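Local coordinates for putative flagellar hook-associated protein (Vibrio parahaemolyticus, PDB 3PWX) that probably serves as a structural component of the bacterial flagellum, as a member of the flagellin family at the junction of hook and filament, at residues A174-D177 and A178-A182. Residues are numbered along the deposited sequence; the frame is centred on the assembly and turned at random.
Sequences AEVD and ASLNA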
loop_
_atom_site.group_PDB
_atom_site.type_symbol
_atom_site.label_atom_id
_atom_site.label_comp_id
_atom_site.label_asym_id
_atom_site.label_seq_id
_atom_site.Cartn_x
_atom_site.Cartn_y
_atom_site.Cartn_z
ATOM N N ALA A 174 -28.884 -32.549 -8.243
ATOM C CA ALA A 174 -27.969 -31.700 -8.952
ATOM C C ALA A 174 -27.891 -30.276 -8.323
ATOM O O ALA A 174 -26.790 -29.682 -8.250
ATOM C CB ALA A 174 -28.348 -31.632 -10.425
ATOM N N GLU A 175 -29.035 -29.731 -7.884
ATOM C CA GLU A 175 -29.044 -28.446 -7.168
ATOM C C GLU A 175 -28.341 -28.588 -5.844
ATOM O O GLU A 175 -27.531 -27.710 -5.471
ATOM C CB GLU A 175 -30.452 -27.930 -6.897
ATOM C CG GLU A 175 -31.145 -27.390 -8.120
ATOM C CD GLU A 175 -30.630 -26.039 -8.581
ATOM O OE1 GLU A 175 -29.504 -25.632 -8.237
ATOM O OE2 GLU A 175 -31.368 -25.375 -9.335
ATOM N N VAL A 176 -28.653 -29.683 -5.130
ATOM C CA VAL A 176 -27.910 -30.022 -3.910
ATOM C C VAL A 176 -26.387 -29.909 -4.148
ATOM O O VAL A 176 -25.705 -29.186 -3.422
ATOM C CB VAL A 176 -28.349 -31.412 -3.335
ATOM C CG1 VAL A 176 -27.328 -32.018 -2.325
ATOM C CG2 VAL A 176 -29.759 -31.297 -2.734
ATOM N N ASP A 177 -25.873 -30.612 -5.161
ATOM C CA ASP A 177 -24.448 -30.593 -5.496
ATOM C C ASP A 177 -23.990 -29.194 -5.982
ATOM O O ASP A 177 -22.891 -28.778 -5.682
ATOM C CB ASP A 177 -24.084 -31.704 -6.499
ATOM C CG ASP A 177 -24.124 -33.094 -5.877
ATOM O OD1 ASP A 177 -23.342 -33.359 -4.895
ATOM O OD2 ASP A 177 -24.913 -33.946 -6.377
ATOM N N ALA A 178 -24.826 -28.446 -6.682
ATOM C CA ALA A 178 -24.408 -27.076 -7.031
ATOM C C ALA A 178 -24.333 -26.213 -5.781
ATOM O O ALA A 178 -23.406 -25.408 -5.622
ATOM C CB ALA A 178 -25.302 -26.451 -8.091
ATOM N N SER A 179 -25.264 -26.469 -4.862
ATOM C CA SER A 179 -25.336 -25.740 -3.596
ATOM C C SER A 179 -24.143 -26.002 -2.650
ATOM O O SER A 179 -23.640 -25.070 -2.014
ATOM C CB SER A 179 -26.645 -26.029 -2.889
ATOM O OG SER A 179 -27.726 -25.818 -3.772
ATOM N N LEU A 180 -23.687 -27.255 -2.550
ATOM C CA LEU A 180 -22.482 -27.529 -1.740
ATOM C C LEU A 180 -21.232 -26.963 -2.388
ATOM O O LEU A 180 -20.401 -26.360 -1.711
ATOM C CB LEU A 180 -22.340 -28.996 -1.423
ATOM C CG LEU A 180 -23.453 -29.588 -0.547
ATOM C CD1 LEU A 180 -23.413 -31.136 -0.607
ATOM C CD2 LEU A 180 -23.424 -29.086 0.910
ATOM N N ASN A 181 -21.124 -27.105 -3.708
ATOM C CA ASN A 181 -20.032 -26.505 -4.471
ATOM C C ASN A 181 -19.962 -24.960 -4.380
ATOM O O ASN A 181 -18.861 -24.391 -4.321
ATOM C CB ASN A 181 -20.042 -26.978 -5.931
ATOM C CG ASN A 181 -19.872 -28.489 -6.065
ATOM O OD1 ASN A 181 -19.314 -29.140 -5.194
ATOM N ND2 ASN A 181 -20.351 -29.043 -7.162
ATOM N N ALA A 182 -21.113 -24.295 -4.345
ATOM C CA ALA A 182 -21.142 -22.855 -4.224
ATOM C C ALA A 182 -20.782 -22.445 -2.816
ATOM O O ALA A 182 -20.016 -21.428 -2.610
ATOM C CB ALA A 182 -22.469 -22.299 -4.623
#
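S179 turns its hydroxyl back along the helix onto the carbonyl of E175, one turn earlier, and OG gives a hydrogen bond of 2.6 Å to E175 O. With OG beside its backbone N and anti to its carbonyl carbon (chi1 -51°), the side chain folds over the preceding turn. OG approaches from above the carbonyl plane, 46° out of it, whereas S179 N reaches the same E175 O almost head-on, 2.7 Å away. On the same flank the OE1 branch of the E175 carboxylate passes loosely beside the A178 methyl, 4.3 Å from CB. Q157 of helix 154-166 extends NE2 to both E175 OE1 and S179 OG.

V176 and L180 form the apolar counterpart. The V176 CG1 branch and L180 CD1 approach at 4.4 Å, on the outer flank of the backbone bond from L180 N to V176 O. V176 packs on L161 of helix 154-166, while L180 touches R55, V58 and L59 of helix 7-61. Along the exposed side, N181 brings its amide back in front of the D177 carbonyl oxygen, with ND2 3.0 Å from D177 O but poorly angled for a hydrogen bond; the backbone N of N181 bonds that oxygen.

Two donors grip E175 O within the long helix 172-223, and the Q157 amide, shared between hydroxyl and carboxylate, should limit the rotation of both side chains where the helices pack.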